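Local coordinates for protein tRNA-splicing ligase RtcB (Thermus thermophilus, PDB 2EPG) that probably joins RNA ends in a GTP-dependent, manganese-requiring reaction, linking 3'-phosphate or 2',3'-cyclic phosphate ends to 5'-hydroxyl ends, at residues Y22-P25 / K29-V32; M58-L63 / E68-M73; L118-L123 / R480-V485; G239-L244 / E317-V322; L337-A342 / L382-M387. All blocks are in the same frame, centred on the assembly; numbering follows the deposited sequence.

Interaction 1: Y22-P25 / K29-V32; sequences YRIP and KMRV
Met30 reaches back to Ile24 and packs against the end of strand 21-24. It is a selenomethionine, and its CE methyl makes the tight part of the contact. CE lies 3.9 Å from Ile24 CG2 and 3.8 Å from Ile24 O. The two side chains cross at about a right angle, so a methyl meets a methyl rather than two chains lying alongside. The chain of Met30 bends at its last torsion (chi3 75°), which turns CE onto Ile24. Met58 of helix 52-60 packs on both residues and closes this inner part.

The outer part is looser. Pro25 is partly exposed, its CB points away from the 29-32 segment, and its O lies 4.1 Å from Met30 SE. Pro25 CB sits over one face of the Arg23 guanidinium, toward the rim. Arg23 NH1 makes a salt bridge to Asp33.

The contact spans the loop between two antiparallel strands, 21-24 and 34-37. No hydrogen bond joins the two segments. They are held together across this contact by van der Waals packing of a flexible, polarisable side chain against a branched aliphatic one.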
# COMPACT_ATOMS: atom_id res chain seq x y z
N TYR A 22 5.37 5.68 -21.51
CA TYR A 22 6.28 4.98 -22.43
C TYR A 22 6.00 3.49 -22.59
O TYR A 22 5.61 2.80 -21.64
CB TYR A 22 7.73 5.17 -21.97
CG TYR A 22 8.09 6.64 -21.83
CD1 TYR A 22 8.33 7.43 -22.96
CD2 TYR A 22 8.15 7.24 -20.57
CE1 TYR A 22 8.61 8.80 -22.83
CE2 TYR A 22 8.43 8.60 -20.43
CZ TYR A 22 8.66 9.38 -21.56
OH TYR A 22 8.92 10.72 -21.42
N ARG A 23 6.23 3.00 -23.80
CA ARG A 23 5.98 1.62 -24.14
C ARG A 23 7.26 0.90 -24.54
O ARG A 23 8.09 1.44 -25.27
CB ARG A 23 4.96 1.60 -25.28
CG ARG A 23 4.62 0.26 -25.83
CD ARG A 23 4.30 0.42 -27.31
NE ARG A 23 4.04 -0.88 -27.90
CZ ARG A 23 4.44 -1.26 -29.10
NH1 ARG A 23 4.14 -2.47 -29.51
NH2 ARG A 23 5.12 -0.43 -29.89
N ILE A 24 7.44 -0.31 -24.02
CA ILE A 24 8.58 -1.16 -24.35
C ILE A 24 7.95 -2.23 -25.22
O ILE A 24 7.31 -3.16 -24.72
CB ILE A 24 9.18 -1.83 -23.10
CG1 ILE A 24 9.79 -0.77 -22.19
CG2 ILE A 24 10.22 -2.88 -23.51
CD1 ILE A 24 10.11 -1.26 -20.79
N PRO A 25 8.09 -2.11 -26.54
CA PRO A 25 7.47 -3.14 -27.37
C PRO A 25 7.99 -4.56 -27.11
O PRO A 25 9.16 -4.76 -26.79
CB PRO A 25 7.69 -2.63 -28.80
CG PRO A 25 8.88 -1.73 -28.68
CD PRO A 25 8.70 -1.04 -27.36
N LYS A 29 11.91 -12.83 -25.12
CA LYS A 29 11.05 -13.74 -24.36
C LYS A 29 9.74 -13.09 -23.87
O LYS A 29 8.87 -13.77 -23.34
CB LYS A 29 11.81 -14.30 -23.16
CG LYS A 29 13.28 -14.59 -23.41
CD LYS A 29 13.61 -16.08 -23.37
CE LYS A 29 13.12 -16.79 -24.62
NZ LYS A 29 13.71 -18.17 -24.74
N MSE A 30 9.62 -11.78 -24.05
CA MSE A 30 8.44 -11.07 -23.61
C MSE A 30 7.20 -11.59 -24.30
O MSE A 30 7.18 -11.75 -25.52
CB MSE A 30 8.61 -9.57 -23.86
CG MSE A 30 9.65 -8.94 -22.99
SE MSE A 30 10.02 -7.14 -23.52
CE MSE A 30 8.42 -6.29 -22.81
N ARG A 31 6.17 -11.85 -23.51
CA ARG A 31 4.91 -12.35 -24.05
C ARG A 31 3.98 -11.20 -24.43
O ARG A 31 3.10 -11.36 -25.26
CB ARG A 31 4.22 -13.26 -23.02
CG ARG A 31 5.02 -14.53 -22.72
CD ARG A 31 4.40 -15.31 -21.57
NE ARG A 31 5.17 -16.50 -21.22
CZ ARG A 31 4.86 -17.73 -21.61
NH1 ARG A 31 5.61 -18.76 -21.25
NH2 ARG A 31 3.79 -17.95 -22.37
N VAL A 32 4.21 -10.05 -23.81
CA VAL A 32 3.40 -8.86 -24.05
C VAL A 32 4.30 -7.64 -23.96
O VAL A 32 5.47 -7.74 -23.58
CB VAL A 32 2.29 -8.70 -22.97
CG1 VAL A 32 1.32 -9.88 -23.00
CG2 VAL A 32 2.93 -8.60 -21.58

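Interaction 2: M58-L63 / E68-M73; sequences MNVATL and EPALAM
No ring or planar side chain separates Ala61 from Ala70, so there are no faces or edges to fill, and the contact is methyl against methyl. Ala61 CB meets Ala70 CB at 4.1 Å. Val60 adds a second touch from helix 52-60, its CG1 lying 4.3 Å from Ala70 CB. This branch is anti to the backbone N (chi1 172°), and Val60 directs its CB toward the strand. Ala70 therefore presses its single methyl against two consecutive residues.

Small side chains let the backbones come close. The CA atoms of Ala61 and Ala70 are 5.7 Å apart, yet no hydrogen bond links the segments. Two backbone bonds lie within 58-63. Thr62 N bonds to Asn59 O at 2.9 Å. Leu63 N bonds to Val60 O at 3.0 Å, closing a type I beta turn from Val60 to Leu63. Ala61 and Thr62 turn their carbonyls to Arg31. On the other side, a cis peptide bond before Pro69 leads the chain into the strand.

All three touching residues are buried. Val60 also packs on Ala88 of strand 86-90 and on Phe82, while Leu57 of helix 52-60 covers Ala70 and Ala72. Strand 70-73 runs between strand 34-37, its parallel partner, and strand 86-90, its antiparallel one, with the end of helix 52-60 packed against it.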
# COMPACT_ATOMS: atom_id res chain seq x y z
N MSE A 58 10.82 -5.98 -17.95
CA MSE A 58 10.79 -6.83 -19.14
C MSE A 58 10.76 -8.31 -18.76
O MSE A 58 10.11 -9.11 -19.44
CB MSE A 58 12.00 -6.53 -20.03
CG MSE A 58 11.87 -5.21 -20.79
SE MSE A 58 13.57 -4.54 -21.48
CE MSE A 58 13.70 -5.67 -23.04
N ASN A 59 11.44 -8.68 -17.68
CA ASN A 59 11.45 -10.07 -17.23
C ASN A 59 10.04 -10.48 -16.78
O ASN A 59 9.58 -11.59 -17.05
CB ASN A 59 12.42 -10.24 -16.05
CG ASN A 59 13.87 -9.97 -16.43
OD1 ASN A 59 14.70 -9.73 -15.56
ND2 ASN A 59 14.18 -10.04 -17.71
N VAL A 60 9.36 -9.57 -16.10
CA VAL A 60 8.00 -9.82 -15.63
C VAL A 60 7.15 -10.21 -16.83
O VAL A 60 6.37 -11.16 -16.76
CB VAL A 60 7.42 -8.56 -14.95
CG1 VAL A 60 5.93 -8.75 -14.65
CG2 VAL A 60 8.20 -8.25 -13.67
N ALA A 61 7.33 -9.50 -17.94
CA ALA A 61 6.58 -9.74 -19.17
C ALA A 61 6.82 -11.11 -19.81
O ALA A 61 6.14 -11.47 -20.77
CB ALA A 61 6.88 -8.63 -20.18
N THR A 62 7.80 -11.87 -19.30
CA THR A 62 8.08 -13.20 -19.84
C THR A 62 7.24 -14.28 -19.14
O THR A 62 7.18 -15.42 -19.59
CB THR A 62 9.56 -13.62 -19.64
OG1 THR A 62 9.83 -13.76 -18.24
CG2 THR A 62 10.51 -12.58 -20.24
N LEU A 63 6.58 -13.92 -18.03
CA LEU A 63 5.77 -14.88 -17.27
C LEU A 63 4.46 -15.32 -17.93
O LEU A 63 3.77 -14.52 -18.56
CB LEU A 63 5.53 -14.33 -15.87
CG LEU A 63 6.85 -14.17 -15.11
CD1 LEU A 63 6.64 -13.50 -13.76
CD2 LEU A 63 7.47 -15.55 -14.91
N GLU A 68 -1.43 -8.09 -21.10
CA GLU A 68 -0.76 -6.90 -21.61
C GLU A 68 -1.41 -5.63 -21.06
O GLU A 68 -2.64 -5.50 -21.06
CB GLU A 68 -0.82 -6.89 -23.14
CG GLU A 68 0.02 -5.79 -23.78
CD GLU A 68 0.24 -6.05 -25.26
OE1 GLU A 68 -0.68 -5.79 -26.07
OE2 GLU A 68 1.34 -6.52 -25.62
N PRO A 69 -0.59 -4.66 -20.60
CA PRO A 69 0.87 -4.75 -20.57
C PRO A 69 1.38 -4.89 -19.14
O PRO A 69 0.65 -4.63 -18.19
CB PRO A 69 1.29 -3.41 -21.14
CG PRO A 69 0.32 -2.47 -20.41
CD PRO A 69 -1.03 -3.26 -20.48
N ALA A 70 2.64 -5.30 -19.00
CA ALA A 70 3.26 -5.38 -17.69
C ALA A 70 3.52 -3.90 -17.43
O ALA A 70 3.91 -3.19 -18.36
CB ALA A 70 4.59 -6.17 -17.76
N LEU A 71 3.32 -3.43 -16.20
CA LEU A 71 3.48 -2.01 -15.89
C LEU A 71 4.39 -1.63 -14.74
O LEU A 71 4.64 -2.42 -13.83
CB LEU A 71 2.11 -1.38 -15.58
CG LEU A 71 1.06 -1.29 -16.68
CD1 LEU A 71 -0.28 -1.71 -16.12
CD2 LEU A 71 1.03 0.14 -17.23
N ALA A 72 4.84 -0.39 -14.78
CA ALA A 72 5.70 0.17 -13.74
C ALA A 72 5.36 1.65 -13.56
O ALA A 72 5.21 2.38 -14.55
CB ALA A 72 7.16 0.02 -14.10
N MSE A 73 5.25 2.07 -12.30
CA MSE A 73 4.94 3.46 -11.91
C MSE A 73 6.17 4.38 -12.01
O MSE A 73 7.30 3.91 -12.14
CB MSE A 73 4.40 3.48 -10.48
CG MSE A 73 3.06 2.78 -10.33
SE MSE A 73 1.75 3.63 -11.47
CE MSE A 73 0.77 2.12 -12.09

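Interaction 3: L118-L123 / R480-V485; sequences LTLEDL and RPLIVV
Leu482 meets Leu120 and Leu123 from within a classic beta bulge, the unusual feature here. Leu482 and Ile483 both face Val219 of the neighbouring strand 216-225, and both direct their CB toward the 118-123 segment. The chain turns a corner at Leu482.

One methyl does most of the touching. Leu482 CD1 lies 3.7 Å from Leu120 CD2 and 3.8 Å from Leu123 CD2. Its other methyl, CD2, is 4.1 Å from Leu120 CD2. Leu120 comes in obliquely, with a first torsion away from the staggered positions (chi1 -139°). Leu123 and Leu482 instead run alongside in opposite directions. Leu123 has CG anti to the backbone N (chi1 -171°), which extends it off the helix toward the bulge.

The two leucines of 118-123 are set by a short helix, 120-123, with Thr119 at its N-cap. Thr119 N bonds to Asp122 OD1 at 3.3 Å, meeting the oxygen from above the carboxylate plane. Thr119 OG1 gives a second bond to the anti lone pair of Glu121 OE1, at 3.0 Å.

Gln127 of helix 127-137 packs on Leu482, and Leu130 of the same helix on Leu123. Glu218, a predicted GMP-binding residue, has its side chain about 7 Å from that of Leu482. The arrangement is helix-on-sheet packing, a short helix with Thr119 at its N-cap set on the bulge at the corner of strand 474-486.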
# COMPACT_ATOMS: atom_id res chain seq x y z
N LEU A 118 -10.05 18.73 14.04
CA LEU A 118 -9.11 19.72 14.56
C LEU A 118 -8.29 20.46 13.52
O LEU A 118 -7.99 19.95 12.45
CB LEU A 118 -8.17 19.06 15.56
CG LEU A 118 -8.84 18.49 16.81
CD1 LEU A 118 -7.95 17.46 17.50
CD2 LEU A 118 -9.18 19.64 17.75
N THR A 119 -7.93 21.69 13.84
CA THR A 119 -7.14 22.50 12.94
C THR A 119 -5.78 22.65 13.60
O THR A 119 -5.62 22.38 14.79
CB THR A 119 -7.78 23.88 12.73
OG1 THR A 119 -7.77 24.63 13.96
CG2 THR A 119 -9.23 23.70 12.26
N LEU A 120 -4.79 23.05 12.81
CA LEU A 120 -3.44 23.22 13.31
C LEU A 120 -3.44 24.04 14.62
O LEU A 120 -2.80 23.65 15.61
CB LEU A 120 -2.60 23.92 12.26
CG LEU A 120 -1.16 23.47 11.98
CD1 LEU A 120 -0.40 24.67 11.44
CD2 LEU A 120 -0.48 22.93 13.23
N GLU A 121 -4.15 25.15 14.62
CA GLU A 121 -4.22 26.04 15.78
C GLU A 121 -4.65 25.33 17.05
O GLU A 121 -4.16 25.64 18.14
CB GLU A 121 -5.18 27.21 15.51
CG GLU A 121 -4.76 28.15 14.37
CD GLU A 121 -4.99 27.58 12.98
OE1 GLU A 121 -5.92 26.76 12.82
OE2 GLU A 121 -4.25 27.96 12.04
N ASP A 122 -5.55 24.36 16.92
CA ASP A 122 -6.06 23.61 18.05
C ASP A 122 -5.07 22.60 18.59
O ASP A 122 -5.08 22.27 19.77
CB ASP A 122 -7.32 22.83 17.65
CG ASP A 122 -8.44 23.73 17.19
OD1 ASP A 122 -9.28 23.25 16.39
OD2 ASP A 122 -8.49 24.91 17.64
N LEU A 123 -4.20 22.12 17.72
CA LEU A 123 -3.24 21.08 18.09
C LEU A 123 -1.90 21.53 18.66
O LEU A 123 -1.43 20.99 19.66
CB LEU A 123 -2.98 20.19 16.88
CG LEU A 123 -2.17 18.95 17.22
CD1 LEU A 123 -3.16 17.86 17.59
CD2 LEU A 123 -1.32 18.51 16.04
N ARG A 480 1.67 18.04 5.57
CA ARG A 480 2.97 18.33 6.15
C ARG A 480 3.02 17.73 7.56
O ARG A 480 2.09 17.91 8.36
CB ARG A 480 3.19 19.84 6.18
CG ARG A 480 4.59 20.25 6.61
CD ARG A 480 4.92 21.68 6.20
NE ARG A 480 6.33 21.96 6.49
CZ ARG A 480 6.83 22.07 7.71
NH1 ARG A 480 8.12 22.31 7.88
NH2 ARG A 480 6.03 21.96 8.77
N PRO A 481 4.09 17.01 7.90
CA PRO A 481 4.23 16.39 9.22
C PRO A 481 4.57 17.35 10.36
O PRO A 481 5.27 18.34 10.15
CB PRO A 481 5.33 15.36 9.01
CG PRO A 481 6.22 16.04 8.02
CD PRO A 481 5.24 16.67 7.04
N LEU A 482 4.06 17.04 11.55
CA LEU A 482 4.30 17.83 12.75
C LEU A 482 4.97 16.94 13.79
O LEU A 482 5.87 17.38 14.50
CB LEU A 482 2.98 18.34 13.34
CG LEU A 482 2.25 19.46 12.60
CD1 LEU A 482 0.80 19.49 13.06
CD2 LEU A 482 2.94 20.78 12.87
N ILE A 483 4.49 15.70 13.88
CA ILE A 483 5.01 14.72 14.83
C ILE A 483 5.27 13.40 14.13
O ILE A 483 4.42 12.89 13.40
CB ILE A 483 4.00 14.40 15.96
CG1 ILE A 483 3.66 15.66 16.75
CG2 ILE A 483 4.59 13.34 16.88
CD1 ILE A 483 2.54 15.43 17.76
N VAL A 484 6.45 12.83 14.37
CA VAL A 484 6.81 11.56 13.77
C VAL A 484 7.13 10.55 14.87
O VAL A 484 7.98 10.80 15.72
CB VAL A 484 8.05 11.71 12.83
CG1 VAL A 484 8.52 10.33 12.39
CG2 VAL A 484 7.69 12.55 11.60
N VAL A 485 6.41 9.43 14.85
CA VAL A 485 6.60 8.35 15.82
C VAL A 485 7.10 7.14 15.03
O VAL A 485 6.39 6.62 14.15
CB VAL A 485 5.28 7.98 16.53
CG1 VAL A 485 5.50 6.80 17.48
CG2 VAL A 485 4.75 9.18 17.30

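Interaction 4: G239-L244 / E317-V322; sequences GQVTVL and EAFEKV
Helix-on-sheet packing brings Phe319 onto Val241 and Val243. Phe319 lies in the last turn of the long helix 288-321, and the valines stand on one face of strand 240-247. They are two residues apart, so both direct their CB toward the helix, while Thr242 between them points away.

The ring of Phe319 comes in from the direction opposite to Val243 and reaches it with its far end. Val243 CG2 lies 3.7 Å from Phe319 CZ and 3.9 Å from Phe319 CE2. This approach is oblique to the ring. Val241 CG1 stands at the ring edge, near its plane, 4.4 Å from Phe319 CE1. The looser touch is thus at Val241 and the closer one at Val243. The phenyl group has CG anti to the carbonyl carbon (chi1 -85°), and this directs it toward the strand. The backbones stay well apart, with 10.8 Å between the CA atoms of Val243 and Phe319.

Leu130 of helix 127-137 and Leu331 also pack on Phe319. Val219 lies against Val241. The side chain of Val243 is about 4 Å from that of Leu217, so the contact lies beside strand 216-225, which carries predicted GMP-binding residues.

All three touching side chains are buried, and no hydrogen bond crosses. The chemistry is purely apolar: an aromatic ring bridges the gap between helix and strand.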
# COMPACT_ATOMS: atom_id res chain seq x y z
N GLY A 239 -5.35 23.27 6.80
CA GLY A 239 -5.21 23.52 8.22
C GLY A 239 -5.71 22.34 9.03
O GLY A 239 -5.48 22.26 10.24
N GLN A 240 -6.40 21.42 8.38
CA GLN A 240 -6.93 20.25 9.08
C GLN A 240 -5.85 19.28 9.55
O GLN A 240 -4.87 19.01 8.84
CB GLN A 240 -7.93 19.54 8.17
CG GLN A 240 -8.46 18.24 8.73
CD GLN A 240 -9.17 17.46 7.67
OE1 GLN A 240 -8.86 17.61 6.48
NE2 GLN A 240 -10.13 16.63 8.07
N VAL A 241 -6.02 18.75 10.76
CA VAL A 241 -5.08 17.80 11.36
C VAL A 241 -5.36 16.36 10.87
O VAL A 241 -6.51 15.90 10.88
CB VAL A 241 -5.17 17.82 12.92
CG1 VAL A 241 -4.35 16.69 13.52
CG2 VAL A 241 -4.65 19.14 13.45
N THR A 242 -4.32 15.66 10.42
CA THR A 242 -4.50 14.27 9.99
C THR A 242 -3.42 13.41 10.64
O THR A 242 -2.44 13.92 11.19
CB THR A 242 -4.40 14.11 8.43
OG1 THR A 242 -3.08 14.46 8.00
CG2 THR A 242 -5.41 15.01 7.72
N VAL A 243 -3.62 12.10 10.59
CA VAL A 243 -2.67 11.16 11.13
C VAL A 243 -2.48 10.06 10.08
O VAL A 243 -3.44 9.40 9.68
CB VAL A 243 -3.19 10.55 12.45
CG1 VAL A 243 -2.15 9.59 13.03
CG2 VAL A 243 -3.52 11.68 13.45
N LEU A 244 -1.24 9.87 9.64
CA LEU A 244 -0.94 8.86 8.64
C LEU A 244 -0.17 7.70 9.28
O LEU A 244 0.87 7.91 9.90
CB LEU A 244 -0.13 9.48 7.49
CG LEU A 244 0.12 8.61 6.25
CD1 LEU A 244 0.27 9.49 4.98
CD2 LEU A 244 1.37 7.77 6.47
N GLU A 317 -7.02 6.94 21.30
CA GLU A 317 -6.80 6.95 22.75
C GLU A 317 -5.76 7.99 23.16
O GLU A 317 -5.86 8.59 24.22
CB GLU A 317 -6.35 5.57 23.25
CG GLU A 317 -7.38 4.47 23.02
CD GLU A 317 -6.95 3.13 23.62
OE1 GLU A 317 -5.73 2.84 23.61
OE2 GLU A 317 -7.83 2.37 24.08
N ALA A 318 -4.77 8.21 22.30
CA ALA A 318 -3.76 9.20 22.61
C ALA A 318 -4.33 10.62 22.54
O ALA A 318 -4.02 11.45 23.39
CB ALA A 318 -2.58 9.05 21.67
N PHE A 319 -5.18 10.90 21.55
CA PHE A 319 -5.74 12.25 21.45
C PHE A 319 -6.59 12.54 22.68
O PHE A 319 -6.49 13.60 23.29
CB PHE A 319 -6.58 12.41 20.18
CG PHE A 319 -5.77 12.78 18.95
CD1 PHE A 319 -5.92 14.03 18.36
CD2 PHE A 319 -4.88 11.88 18.38
CE1 PHE A 319 -5.19 14.38 17.21
CE2 PHE A 319 -4.14 12.22 17.24
CZ PHE A 319 -4.30 13.47 16.65
N GLU A 320 -7.42 11.57 23.04
CA GLU A 320 -8.29 11.70 24.19
C GLU A 320 -7.50 11.85 25.51
O GLU A 320 -7.87 12.64 26.37
CB GLU A 320 -9.24 10.50 24.25
CG GLU A 320 -10.29 10.54 23.18
CD GLU A 320 -10.85 9.18 22.85
OE1 GLU A 320 -10.65 8.24 23.65
OE2 GLU A 320 -11.49 9.04 21.78
N LYS A 321 -6.42 11.09 25.64
CA LYS A 321 -5.59 11.15 26.84
C LYS A 321 -5.07 12.57 27.09
O LYS A 321 -4.91 12.98 28.24
CB LYS A 321 -4.42 10.16 26.70
CG LYS A 321 -3.79 9.71 28.01
CD LYS A 321 -2.92 10.79 28.60
CE LYS A 321 -2.28 10.35 29.91
NZ LYS A 321 -1.50 11.46 30.54
N VAL A 322 -4.81 13.32 26.02
CA VAL A 322 -4.30 14.68 26.18
C VAL A 322 -5.37 15.76 26.18
O VAL A 322 -5.05 16.95 26.09
CB VAL A 322 -3.25 15.03 25.12
CG1 VAL A 322 -2.04 14.10 25.26
CG2 VAL A 322 -3.87 14.92 23.73

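Interaction 5: L337-A342 / L382-M387; sequences LAHNNA and LVPGDM
Leu337 starts the contact on strand 332-347, which carries part of the predicted RtcB active site. It crosses Leu382 obliquely. Leu337 CD2 lies 3.6 Å from Leu382 CG and 3.7 Å from Leu382 CD1. Its CG sits between the backbone N and the carbonyl carbon (chi1 82°), a hindered arrangement that leaves CD2 against the other leucine. Val111 and Leu113 of strand 110-119 pack on Leu382 as well.

Ala338 N is bonded to Glu182 OE1. The next residue, His339, interrupts the strand and is the centre of the contact. It is predicted to bind the second manganese ion and GMP. His339 NE2 donates to Leu382 O at 3.2 Å. The bond is bent at the hydrogen, 136°, although the oxygen lies in the imidazole plane and the donor approaches nearly end-on to the carbonyl. At the other ring nitrogen, ND1 is hydrogen-bonded to ND1 of His410, the predicted GMP-histidine intermediate. The two rings are steeply inclined to one another. Bonds at both nitrogens would fix how the imidazole is rotated.

Asn340, a predicted GMP ligand, turns to other partners. Its ND2 bonds to Asp106 O and its OD1 to Gly358 N. Asp106 itself is a predicted ligand of the first manganese.

Pro384 opens the predicted GMP-binding run of residues 384-387 and approaches the imidazole from the opposite direction. It also meets the ring at its edge, near the plane, where Pro384 CD rests 3.4 Å from His339 CE1.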
# COMPACT_ATOMS: atom_id res chain seq x y z
N LEU A 337 -5.32 1.75 2.42
CA LEU A 337 -5.03 0.88 1.28
C LEU A 337 -3.62 0.31 1.30
O LEU A 337 -2.71 0.86 1.91
CB LEU A 337 -5.25 1.62 -0.05
CG LEU A 337 -4.12 2.54 -0.57
CD1 LEU A 337 -4.52 3.15 -1.92
CD2 LEU A 337 -3.85 3.65 0.46
N ALA A 338 -3.47 -0.82 0.62
CA ALA A 338 -2.20 -1.53 0.53
C ALA A 338 -1.28 -0.95 -0.53
O ALA A 338 -1.74 -0.35 -1.50
CB ALA A 338 -2.47 -3.00 0.20
N HIS A 339 0.02 -1.15 -0.34
CA HIS A 339 1.05 -0.71 -1.28
C HIS A 339 1.74 -1.95 -1.86
O HIS A 339 2.46 -1.86 -2.85
CB HIS A 339 2.08 0.21 -0.59
CG HIS A 339 1.61 1.63 -0.43
ND1 HIS A 339 2.47 2.71 -0.51
CD2 HIS A 339 0.37 2.15 -0.27
CE1 HIS A 339 1.77 3.83 -0.41
NE2 HIS A 339 0.50 3.52 -0.26
N ASN A 340 1.53 -3.11 -1.23
CA ASN A 340 2.07 -4.40 -1.71
C ASN A 340 0.95 -5.41 -1.58
O ASN A 340 0.49 -5.68 -0.47
CB ASN A 340 3.25 -4.91 -0.86
CG ASN A 340 4.50 -4.05 -0.97
OD1 ASN A 340 4.88 -3.62 -2.05
ND2 ASN A 340 5.14 -3.81 0.16
N ASN A 341 0.49 -5.98 -2.70
CA ASN A 341 -0.57 -6.96 -2.63
C ASN A 341 -0.95 -7.52 -3.99
O ASN A 341 -0.72 -6.88 -5.01
CB ASN A 341 -1.81 -6.32 -2.00
CG ASN A 341 -2.48 -7.23 -1.00
OD1 ASN A 341 -3.51 -6.87 -0.42
ND2 ASN A 341 -1.91 -8.40 -0.79
N ALA A 342 -1.52 -8.72 -4.01
CA ALA A 342 -2.01 -9.30 -5.26
C ALA A 342 -3.48 -9.53 -4.95
O ALA A 342 -3.83 -10.07 -3.90
CB ALA A 342 -1.32 -10.62 -5.56
N LEU A 382 -3.35 7.25 -1.17
CA LEU A 382 -2.50 7.82 -0.13
C LEU A 382 -1.05 7.63 -0.50
O LEU A 382 -0.57 6.50 -0.62
CB LEU A 382 -2.82 7.15 1.22
CG LEU A 382 -4.33 7.10 1.52
CD1 LEU A 382 -4.61 6.36 2.84
CD2 LEU A 382 -4.88 8.52 1.57
N VAL A 383 -0.35 8.73 -0.70
CA VAL A 383 1.05 8.70 -1.09
C VAL A 383 1.90 9.29 0.02
O VAL A 383 2.09 10.51 0.11
CB VAL A 383 1.26 9.50 -2.40
CG1 VAL A 383 2.72 9.52 -2.79
CG2 VAL A 383 0.45 8.86 -3.51
N PRO A 384 2.43 8.43 0.90
CA PRO A 384 3.26 8.93 2.00
C PRO A 384 4.65 9.28 1.45
O PRO A 384 5.12 8.66 0.49
CB PRO A 384 3.29 7.73 2.94
CG PRO A 384 3.40 6.58 1.97
CD PRO A 384 2.40 6.96 0.88
N GLY A 385 5.28 10.29 2.03
CA GLY A 385 6.62 10.62 1.59
C GLY A 385 7.51 9.91 2.58
O GLY A 385 7.07 8.97 3.25
N ASP A 386 8.77 10.31 2.69
CA ASP A 386 9.63 9.69 3.68
C ASP A 386 9.21 10.35 4.98
O ASP A 386 8.40 11.28 4.98
CB ASP A 386 11.09 9.98 3.39
CG ASP A 386 11.46 9.65 1.97
OD1 ASP A 386 10.91 10.31 1.05
OD2 ASP A 386 12.28 8.73 1.76
N MSE A 387 9.74 9.87 6.10
CA MSE A 387 9.38 10.48 7.37
C MSE A 387 9.78 11.95 7.36
O MSE A 387 10.86 12.31 6.87
CB MSE A 387 10.10 9.78 8.52
CG MSE A 387 9.84 8.30 8.58
SE MSE A 387 10.91 7.54 9.98
CE MSE A 387 9.61 7.58 11.38

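Interactions 1 and 2 come first along the chain and adjoin one another, about 7 Å apart centre to centre. Arg31 N and NE probably bond to Ala61 O and Thr62 O. Interactions 3 and 4 form a second pair, with centres about 8 Å apart, on the opposite side of the chain's centre. Their centres are more than 40 Å from those of the first pair. They share the antiparallel neighbours 110-119 and 240-247. The centre of interaction 5 lies about 3 Å from the chain's centre and about 21 Å from the centres of interactions 2, 3 and 4. It touches interaction 4 through Pro384 and Leu244. Segment 480-485 closes a long chain excursion that includes interactions 4 and 5. Peripheral packing thus flanks a central, predicted catalytic site.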